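Local coordinates for protein serine proteinase inhibitor A (Sagittaria sagittifolia, PDB 3E8L) that probably inhibits trypsin and chymotrypsin simultaneously through two reactive sites, and kallikrein weakly, as a Kunitz-type beta-trefoil protein, at residues Y27-I32 and S88-V93; S44-D49 and Y54-P59; G104-N109 and S113-T118. The protein carries 2 engineered substitutions. All blocks are in the same frame, centred on the assembly; numbering follows the deposited sequence.

Contact 1: residues Y27-I32 and S88-V93; sequences YPLYTI and SFSMPV
The ring of Tyr-27 meets the other segment at its edge, where OG of Ser-90 lies near the ring plane, 4.2 Å from CE2. The phenol oxygen is too far from this hydroxyl for a hydrogen bond, and the approach to the edge is a loose one. Faces of the ring take no part in the contact with 88-93; the tyrosine instead packs on Asn-22 and on the backbone of another protein chain of the assembly. On the side of its own segment, CD2 of Leu-29 reaches to 3.7 Å from CD2 of Tyr-27, so the leucine fills the angle between the aromatic ring and the serine.

Leu-29 carries most of the remaining contact with its two methyl groups. CG stands anti to the carbonyl carbon (chi1 -68°), which sends the isobutyl fork across to Ser-90: CD2 comes to 3.7 Å from CB of Ser-90, while CD1 lies 3.9 Å from its OG. The serine OG is in turn anti to its own backbone N (chi1 -171°), a setting that brings the hydroxyl up beside both the methyls and the tyrosine edge. In beta-trefoil terms, the contact joins the approach to strand 30-34 with the short connection between strands 84-89 and 92-94. No hydrogen bond crosses it, and the CA atoms of Leu-29 and Ser-90, the nearest pair, are 7.8 Å apart. The backbone N of Leu-29 is hydrogen-bonded to a glycerol, probably from the crystallisation liquor. Pro-92 and Val-93 pair in an antiparallel ladder with a strand of another protein chain, and a basic side chain of that protein packs against Ser-90.

Contact 2: residues S44-D49 and Y54-P59; sequences STLRKD and YVYEAP. Engineered in segment 44-49: Arg-47 (natural residue His).
Leu-46 sits over one face of the Tyr-56 ring, its CG 3.8 Å from the ring centroid and 14° off the normal, a CH-pi contact in which the two side chains cross at about a right angle. The ring is turned back over the neighbouring strand by a chi1 of 92°, which carries CE2 to 3.4 Å from the carbonyl oxygen of Thr-45. On the opposite face lies the backbone N of Ala-58, displaced toward the rim, while CB of Ser-44 packs on CE2 at 3.8 Å. This is the dense part of the contact, and the backbones beside it are paired: Ser-44 with Tyr-56 and Leu-46 with Tyr-54 form antiparallel hydrogen-bonded pairs, the shortest bond running from Tyr-54 N to Leu-46 O at 2.6 Å. Thr-45 and Val-55 make the non-hydrogen-bonded pair between them, with their side chains on the other face of the sheet.

Toward Lys-48 the contact opens to solvent, although the aliphatic chain of the lysine still crosses the Tyr-54 ring closely, CD 3.9 Å from the centroid over one face. NZ and the tyrosine OH are 3.5 Å apart and are not bonded to each other; both turn to Glu-107, by a salt bridge and a hydrogen bond respectively. The side chain of the engineered Arg-47 starts out away from 54-59 and packs on a polar side chain of another protein chain. Lys-48 and Asp-49 both face Lys-52, a classic beta bulge in the antiparallel hairpin of strands 43-49 and 52-57, one of the hairpins from which the beta-trefoil is built.

Contact 3: residues G104-N109 and S113-T118; sequences GKSETN and SFQPIT
The carbonyl oxygen of Phe-114 is gripped by two groups of the 104-109 segment: the backbone N of Glu-107, a hydrogen bond of 2.8 Å, and CA of Ser-106, a CA-H...O contact of 3.0 Å. The return bond, from Phe-114 N to Glu-107 O at 2.9 Å, completes an antiparallel hydrogen-bonded pair, and Ser-113 CA adds a CA-H...O contact to that same oxygen. One step along, Thr-108 and Ser-113 form the non-hydrogen-bonded pair; on the exposed face their hydroxyls OG1 and OG are hydrogen-bonded to each other at 2.9 Å. Farther on, Gly-104 N meets Pro-116 O at 2.7 Å, nearly along the C=O axis, and Gln-115 lays CG against CB of Ser-106 at 3.4 Å.

Glu-107 works through both its stem and its carboxylate. With CG between the backbone N and the carbonyl carbon (chi1 53°), the extended chain crosses the Pro-116 ring at about a right angle, CG lying 3.8 Å from CD of the proline and OE2 3.6 Å from its CG. The carboxylate is held by Tyr-54 at OE1 and Lys-48 at OE2, and the lysine would be expected to favour the ionised carboxylate. Replacing Glu-107 by an alanine would probably leave the ammonium of Lys-48 without this countercharge, the Tyr-54 hydroxyl without this acceptor, and the Pro-116 ring with less to pack on.

Strand 113-119, broken between its two halves, takes strand 107-108 on one stretch and strand 101-103 on another. Beyond it, Pro-116 and Ile-117 touch strand 52-57, while Phe-114 packs on Leu-169 of strand 167-172 and its ring meets that of Phe-162.

In the fold
Contacts 2 and 3 belong to one antiparallel sheet, where strands 52-57 and 113-119 are neighbours; their centres are 13 Å apart. Glu-107 ties them together, OE1 lying 2.6 Å from Tyr-54 OH in a probable hydrogen bond and OE2 2.9 Å from Lys-48 NZ. Contact 1, whose centre is 14 Å from that of contact 2, meets it by packing alone: Phe-89 CE2 is 3.7 Å from Thr-45 CG2, and Met-91 also leans on that threonine. Contacts 1 and 3 do not touch and lie on opposite sides of the chain's centre, 23 Å between centres. Contacts 1 and 2 are each reached by another protein chain of the assembly, whereas none touches contact 3.

Contact 1: residues Y27-I32 and S88-V93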
loop_
_atom_site.group_PDB
_atom_site.type_symbol
_atom_site.label_atom_id
_atom_site.label_comp_id
_atom_site.label_asym_id
_atom_site.label_seq_id
_atom_site.Cartn_x
_atom_site.Cartn_y
_atom_site.Cartn_z
ATOM N N TYR A 27 -0.412 7.677 16.366
ATOM C CA TYR A 27 0.792 7.452 15.607
ATOM C C TYR A 27 1.625 8.716 15.456
ATOM O O TYR A 27 1.083 9.811 15.395
ATOM C CB TYR A 27 0.467 6.866 14.219
ATOM C CG TYR A 27 -0.728 7.432 13.447
ATOM C CD1 TYR A 27 -1.793 6.591 13.076
ATOM C CD2 TYR A 27 -0.776 8.775 13.034
ATOM C CE1 TYR A 27 -2.887 7.066 12.336
ATOM C CE2 TYR A 27 -1.882 9.272 12.297
ATOM C CZ TYR A 27 -2.933 8.401 11.957
ATOM O OH TYR A 27 -4.030 8.842 11.251
ATOM N N PRO A 28 2.954 8.546 15.364
ATOM C CA PRO A 28 3.894 9.646 15.208
ATOM C C PRO A 28 3.810 10.225 13.797
ATOM O O PRO A 28 3.560 9.493 12.830
ATOM C CB PRO A 28 5.255 8.975 15.434
ATOM C CG PRO A 28 4.935 7.555 15.903
ATOM C CD PRO A 28 3.637 7.243 15.316
ATOM N N LEU A 29 4.000 11.535 13.683
ATOM C CA LEU A 29 3.792 12.210 12.423
ATOM C C LEU A 29 4.974 13.066 12.077
ATOM O O LEU A 29 5.622 13.636 12.957
ATOM C CB LEU A 29 2.528 13.063 12.465
ATOM C CG LEU A 29 1.169 12.378 12.555
ATOM C CD1 LEU A 29 0.080 13.419 12.819
ATOM C CD2 LEU A 29 0.882 11.596 11.287
ATOM N N TYR A 30 5.261 13.118 10.779
ATOM C CA TYR A 30 6.372 13.889 10.223
ATOM C C TYR A 30 5.895 14.614 8.979
ATOM O O TYR A 30 5.100 14.083 8.223
ATOM C CB TYR A 30 7.548 12.961 9.874
ATOM C CG TYR A 30 8.050 12.199 11.085
ATOM C CD1 TYR A 30 7.411 11.043 11.516
ATOM C CD2 TYR A 30 9.123 12.667 11.825
ATOM C CE1 TYR A 30 7.836 10.373 12.632
ATOM C CE2 TYR A 30 9.572 11.985 12.946
ATOM C CZ TYR A 30 8.925 10.842 13.347
ATOM O OH TYR A 30 9.359 10.178 14.469
ATOM N N THR A 31 6.360 15.837 8.781
ATOM C CA THR A 31 6.283 16.438 7.460
ATOM C C THR A 31 7.533 16.034 6.692
ATOM O O THR A 31 8.551 15.664 7.292
ATOM C CB THR A 31 6.115 17.979 7.526
ATOM O OG1 THR A 31 7.178 18.561 8.294
ATOM C CG2 THR A 31 4.767 18.350 8.166
ATOM N N ILE A 32 7.460 16.069 5.372
ATOM C CA ILE A 32 8.614 15.730 4.548
ATOM C C ILE A 32 9.081 17.019 3.857
ATOM O O ILE A 32 8.400 17.554 3.000
ATOM C CB ILE A 32 8.299 14.557 3.562
ATOM C CG1 ILE A 32 7.838 13.297 4.322
ATOM C CG2 ILE A 32 9.486 14.254 2.681
ATOM C CD1 ILE A 32 7.403 12.119 3.432
ATOM N N SER A 88 1.436 7.824 4.383
ATOM C CA SER A 88 0.040 8.251 4.451
ATOM C C SER A 88 -0.064 9.633 5.072
ATOM O O SER A 88 0.414 9.871 6.181
ATOM C CB SER A 88 -0.792 7.253 5.251
ATOM O OG SER A 88 -0.922 6.008 4.567
ATOM N N PHE A 89 -0.668 10.552 4.344
ATOM C CA PHE A 89 -0.904 11.864 4.870
ATOM C C PHE A 89 -1.940 11.842 5.988
ATOM O O PHE A 89 -2.921 11.103 5.934
ATOM C CB PHE A 89 -1.392 12.798 3.766
ATOM C CG PHE A 89 -0.305 13.282 2.839
ATOM C CD1 PHE A 89 0.834 13.922 3.341
ATOM C CD2 PHE A 89 -0.442 13.132 1.469
ATOM C CE1 PHE A 89 1.841 14.387 2.469
ATOM C CE2 PHE A 89 0.540 13.593 0.592
ATOM C CZ PHE A 89 1.679 14.227 1.083
ATOM N N SER A 90 -1.713 12.666 7.006
ATOM C CA SER A 90 -2.687 12.837 8.071
ATOM C C SER A 90 -3.434 14.098 7.727
ATOM O O SER A 90 -2.950 15.211 7.956
ATOM C CB SER A 90 -1.993 12.971 9.425
ATOM O OG SER A 90 -2.938 12.937 10.472
ATOM N N MET A 91 -4.598 13.920 7.117
ATOM C CA MET A 91 -5.355 15.048 6.570
ATOM C C MET A 91 -6.834 14.714 6.598
ATOM O O MET A 91 -7.199 13.545 6.495
ATOM C CB MET A 91 -4.893 15.358 5.149
ATOM C CG MET A 91 -5.049 14.188 4.163
ATOM S SD MET A 91 -4.557 14.572 2.478
ATOM C CE MET A 91 -5.588 16.012 2.124
ATOM N N PRO A 92 -7.692 15.729 6.766
ATOM C CA PRO A 92 -9.119 15.424 6.850
ATOM C C PRO A 92 -9.566 14.853 5.512
ATOM O O PRO A 92 -9.112 15.323 4.465
ATOM C CB PRO A 92 -9.758 16.789 7.102
ATOM C CG PRO A 92 -8.647 17.683 7.542
ATOM C CD PRO A 92 -7.443 17.178 6.840
ATOM N N VAL A 93 -10.437 13.846 5.544
ATOM C CA VAL A 93 -10.811 13.139 4.320
ATOM C C VAL A 93 -12.192 12.498 4.465
ATOM O O VAL A 93 -12.558 12.089 5.557
ATOM C CB VAL A 93 -9.703 12.104 4.005
ATOM C CG1 VAL A 93 -10.160 10.708 4.251
ATOM C CG2 VAL A 93 -9.163 12.300 2.617
#

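Contact 2: residues S44-D49 and Y54-P59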
loop_
_atom_site.group_PDB
_atom_site.type_symbol
_atom_site.label_atom_id
_atom_site.label_comp_id
_atom_site.label_asym_id
_atom_site.label_seq_id
_atom_site.Cartn_x
_atom_site.Cartn_y
_atom_site.Cartn_z
ATOM N N SER A 44 2.989 18.099 0.164
ATOM C CA SER A 44 1.568 18.368 0.326
ATOM C C SER A 44 0.782 17.820 -0.878
ATOM O O SER A 44 1.346 17.133 -1.722
ATOM C CB SER A 44 1.358 19.876 0.502
ATOM O OG SER A 44 0.026 20.159 0.877
ATOM N N THR A 45 -0.509 18.133 -0.952
ATOM C CA THR A 45 -1.375 17.606 -2.013
ATOM C C THR A 45 -1.928 18.686 -2.947
ATOM O O THR A 45 -2.272 19.791 -2.504
ATOM C CB THR A 45 -2.605 16.896 -1.434
ATOM O OG1 THR A 45 -3.286 17.796 -0.542
ATOM C CG2 THR A 45 -2.226 15.629 -0.717
ATOM N N LEU A 46 -2.011 18.337 -4.237
ATOM C CA LEU A 46 -2.787 19.074 -5.243
ATOM C C LEU A 46 -3.877 18.166 -5.770
ATOM O O LEU A 46 -3.577 17.111 -6.344
ATOM C CB LEU A 46 -1.932 19.461 -6.442
ATOM C CG LEU A 46 -0.994 20.650 -6.440
ATOM C CD1 LEU A 46 -0.287 20.706 -7.794
ATOM C CD2 LEU A 46 -1.779 21.941 -6.180
ATOM N N ARG A 47 -5.133 18.562 -5.614
ATOM C CA ARG A 47 -6.213 17.742 -6.144
ATOM C C ARG A 47 -5.971 17.325 -7.606
ATOM O O ARG A 47 -5.626 18.139 -8.460
ATOM C CB ARG A 47 -7.586 18.424 -5.981
ATOM C CG ARG A 47 -8.055 18.487 -4.532
ATOM C CD ARG A 47 -9.566 18.650 -4.405
ATOM N NE ARG A 47 -9.950 19.014 -3.036
ATOM C CZ ARG A 47 -10.230 20.256 -2.631
ATOM N NH1 ARG A 47 -10.560 20.480 -1.361
ATOM N NH2 ARG A 47 -10.188 21.279 -3.484
ATOM N N LYS A 48 -6.139 16.033 -7.855
ATOM C CA LYS A 48 -6.182 15.484 -9.189
ATOM C C LYS A 48 -7.626 15.102 -9.533
ATOM O O LYS A 48 -8.243 15.693 -10.405
ATOM C CB LYS A 48 -5.258 14.268 -9.256
ATOM C CG LYS A 48 -5.180 13.585 -10.589
ATOM C CD LYS A 48 -4.071 12.543 -10.567
ATOM C CE LYS A 48 -4.357 11.416 -11.572
ATOM N NZ LYS A 48 -4.138 11.845 -12.966
ATOM N N ASP A 49 -8.161 14.112 -8.821
ATOM C CA ASP A 49 -9.457 13.524 -9.129
ATOM C C ASP A 49 -9.891 12.594 -8.019
ATOM O O ASP A 49 -9.081 11.952 -7.397
ATOM C CB ASP A 49 -9.380 12.725 -10.431
ATOM C CG ASP A 49 -10.752 12.308 -10.947
ATOM O OD1 ASP A 49 -11.797 12.915 -10.555
ATOM O OD2 ASP A 49 -10.770 11.362 -11.758
ATOM N N TYR A 54 -2.067 14.985 -6.354
ATOM C CA TYR A 54 -0.640 14.910 -6.686
ATOM C C TYR A 54 0.145 15.247 -5.433
ATOM O O TYR A 54 -0.207 16.211 -4.738
ATOM C CB TYR A 54 -0.252 15.901 -7.776
ATOM C CG TYR A 54 -0.887 15.663 -9.121
ATOM C CD1 TYR A 54 -0.331 14.772 -10.013
ATOM C CD2 TYR A 54 -2.031 16.357 -9.507
ATOM C CE1 TYR A 54 -0.887 14.561 -11.255
ATOM C CE2 TYR A 54 -2.610 16.153 -10.754
ATOM C CZ TYR A 54 -2.024 15.243 -11.632
ATOM O OH TYR A 54 -2.569 15.010 -12.882
ATOM N N VAL A 55 1.183 14.452 -5.147
ATOM C CA VAL A 55 2.207 14.833 -4.179
ATOM C C VAL A 55 3.103 15.914 -4.800
ATOM O O VAL A 55 3.776 15.692 -5.816
ATOM C CB VAL A 55 3.073 13.637 -3.735
ATOM C CG1 VAL A 55 4.030 14.064 -2.620
ATOM C CG2 VAL A 55 2.213 12.493 -3.268
ATOM N N TYR A 56 3.084 17.092 -4.198
ATOM C CA TYR A 56 3.906 18.208 -4.652
ATOM C C TYR A 56 4.520 18.959 -3.469
ATOM O O TYR A 56 4.095 18.802 -2.315
ATOM C CB TYR A 56 3.059 19.169 -5.489
ATOM C CG TYR A 56 2.406 20.302 -4.717
ATOM C CD1 TYR A 56 2.752 21.627 -4.973
ATOM C CD2 TYR A 56 1.443 20.051 -3.735
ATOM C CE1 TYR A 56 2.166 22.674 -4.268
ATOM C CE2 TYR A 56 0.852 21.088 -3.021
ATOM C CZ TYR A 56 1.213 22.394 -3.291
ATOM O OH TYR A 56 0.619 23.429 -2.590
ATOM N N GLU A 57 5.509 19.791 -3.758
ATOM C CA GLU A 57 6.151 20.579 -2.726
ATOM C C GLU A 57 5.401 21.896 -2.517
ATOM O O GLU A 57 5.309 22.720 -3.426
ATOM C CB GLU A 57 7.581 20.843 -3.129
ATOM C CG GLU A 57 8.451 21.324 -2.007
ATOM C CD GLU A 57 9.809 21.759 -2.510
ATOM O OE1 GLU A 57 10.346 21.056 -3.390
ATOM O OE2 GLU A 57 10.324 22.800 -2.038
ATOM N N ALA A 58 4.863 22.097 -1.325
ATOM C CA ALA A 58 4.144 23.315 -1.014
ATOM C C ALA A 58 5.095 24.495 -1.123
ATOM O O ALA A 58 6.304 24.315 -0.934
ATOM C CB ALA A 58 3.572 23.242 0.391
ATOM N N PRO A 59 4.559 25.701 -1.431
ATOM C CA PRO A 59 5.377 26.915 -1.383
ATOM C C PRO A 59 6.050 27.113 -0.027
ATOM O O PRO A 59 5.693 26.461 0.962
ATOM C CB PRO A 59 4.370 28.055 -1.638
ATOM C CG PRO A 59 2.995 27.434 -1.552
ATOM C CD PRO A 59 3.195 25.988 -1.922
#

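Contact 3: residues G104-N109 and S113-T118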
loop_
_atom_site.group_PDB
_atom_site.type_symbol
_atom_site.label_atom_id
_atom_site.label_comp_id
_atom_site.label_asym_id
_atom_site.label_seq_id
_atom_site.Cartn_x
_atom_site.Cartn_y
_atom_site.Cartn_z
ATOM N N GLY A 104 1.948 6.597 -9.703
ATOM C CA GLY A 104 0.841 6.793 -10.605
ATOM C C GLY A 104 1.188 6.422 -12.026
ATOM O O GLY A 104 2.364 6.422 -12.420
ATOM N N LYS A 105 0.138 6.101 -12.777
ATOM C CA LYS A 105 0.164 5.928 -14.221
ATOM C C LYS A 105 0.868 7.145 -14.831
ATOM O O LYS A 105 0.645 8.274 -14.387
ATOM C CB LYS A 105 -1.294 5.855 -14.692
ATOM C CG LYS A 105 -1.534 5.827 -16.181
ATOM C CD LYS A 105 -3.000 5.466 -16.454
ATOM C CE LYS A 105 -3.200 4.989 -17.877
ATOM N NZ LYS A 105 -4.469 4.222 -17.993
ATOM N N SER A 106 1.735 6.934 -15.816
ATOM C CA SER A 106 2.330 8.089 -16.464
ATOM C C SER A 106 1.305 8.929 -17.245
ATOM O O SER A 106 0.330 8.410 -17.773
ATOM C CB SER A 106 3.529 7.698 -17.343
ATOM O OG SER A 106 3.092 7.002 -18.476
ATOM N N GLU A 107 1.539 10.235 -17.271
ATOM C CA GLU A 107 0.612 11.180 -17.847
ATOM C C GLU A 107 1.425 12.359 -18.396
ATOM O O GLU A 107 2.611 12.507 -18.092
ATOM C CB GLU A 107 -0.414 11.648 -16.792
ATOM C CG GLU A 107 0.202 12.195 -15.486
ATOM C CD GLU A 107 -0.801 12.899 -14.574
ATOM O OE1 GLU A 107 -0.976 14.127 -14.717
ATOM O OE2 GLU A 107 -1.393 12.246 -13.694
ATOM N N THR A 108 0.785 13.185 -19.205
ATOM C CA THR A 108 1.382 14.411 -19.669
ATOM C C THR A 108 0.617 15.571 -19.084
ATOM O O THR A 108 -0.603 15.599 -19.138
ATOM C CB THR A 108 1.348 14.486 -21.180
ATOM O OG1 THR A 108 1.967 13.305 -21.692
ATOM C CG2 THR A 108 2.115 15.708 -21.658
ATOM N N ASN A 109 1.349 16.530 -18.532
ATOM C CA ASN A 109 0.775 17.619 -17.758
ATOM C C ASN A 109 1.771 18.769 -17.709
ATOM O O ASN A 109 2.863 18.633 -17.143
ATOM C CB ASN A 109 0.499 17.108 -16.338
ATOM C CG ASN A 109 -0.428 18.006 -15.542
ATOM O OD1 ASN A 109 -1.014 17.552 -14.560
ATOM N ND2 ASN A 109 -0.552 19.274 -15.931
ATOM N N SER A 113 5.822 14.737 -19.426
ATOM C CA SER A 113 5.423 13.344 -19.326
ATOM C C SER A 113 6.164 12.694 -18.177
ATOM O O SER A 113 7.406 12.691 -18.145
ATOM C CB SER A 113 5.681 12.591 -20.620
ATOM O OG SER A 113 4.845 13.108 -21.640
ATOM N N PHE A 114 5.400 12.164 -17.223
ATOM C CA PHE A 114 5.969 11.468 -16.089
ATOM C C PHE A 114 4.966 10.542 -15.410
ATOM O O PHE A 114 3.764 10.601 -15.672
ATOM C CB PHE A 114 6.545 12.470 -15.083
ATOM C CG PHE A 114 5.506 13.321 -14.367
ATOM C CD1 PHE A 114 5.577 13.491 -12.981
ATOM C CD2 PHE A 114 4.481 13.964 -15.068
ATOM C CE1 PHE A 114 4.655 14.281 -12.306
ATOM C CE2 PHE A 114 3.546 14.752 -14.402
ATOM C CZ PHE A 114 3.640 14.912 -13.007
ATOM N N GLN A 115 5.496 9.673 -14.554
ATOM C CA GLN A 115 4.696 8.935 -13.598
ATOM C C GLN A 115 4.700 9.712 -12.284
ATOM O O GLN A 115 5.708 9.726 -11.586
ATOM C CB GLN A 115 5.272 7.541 -13.375
ATOM C CG GLN A 115 5.302 6.670 -14.596
ATOM C CD GLN A 115 5.850 5.309 -14.272
ATOM O OE1 GLN A 115 7.026 5.029 -14.520
ATOM N NE2 GLN A 115 5.021 4.470 -13.646
ATOM N N PRO A 116 3.576 10.374 -11.940
ATOM C CA PRO A 116 3.612 11.117 -10.677
ATOM C C PRO A 116 3.512 10.194 -9.479
ATOM O O PRO A 116 3.085 9.051 -9.620
ATOM C CB PRO A 116 2.359 11.996 -10.750
ATOM C CG PRO A 116 1.471 11.327 -11.722
ATOM C CD PRO A 116 2.354 10.658 -12.715
ATOM N N ILE A 117 3.934 10.678 -8.314
ATOM C CA ILE A 117 3.565 10.045 -7.064
ATOM C C ILE A 117 2.227 10.684 -6.718
ATOM O O ILE A 117 2.092 11.916 -6.754
ATOM C CB ILE A 117 4.579 10.332 -5.930
ATOM C CG1 ILE A 117 6.001 9.975 -6.369
ATOM C CG2 ILE A 117 4.203 9.560 -4.683
ATOM C CD1 ILE A 117 6.125 8.603 -6.999
ATOM N N THR A 118 1.229 9.853 -6.430
ATOM C CA THR A 118 -0.085 10.357 -6.058
ATOM C C THR A 118 -0.330 10.009 -4.595
ATOM O O THR A 118 0.486 9.309 -3.979
ATOM C CB THR A 118 -1.221 9.825 -6.992
ATOM O OG1 THR A 118 -1.316 8.399 -6.882
ATOM C CG2 THR A 118 -0.946 10.200 -8.431
#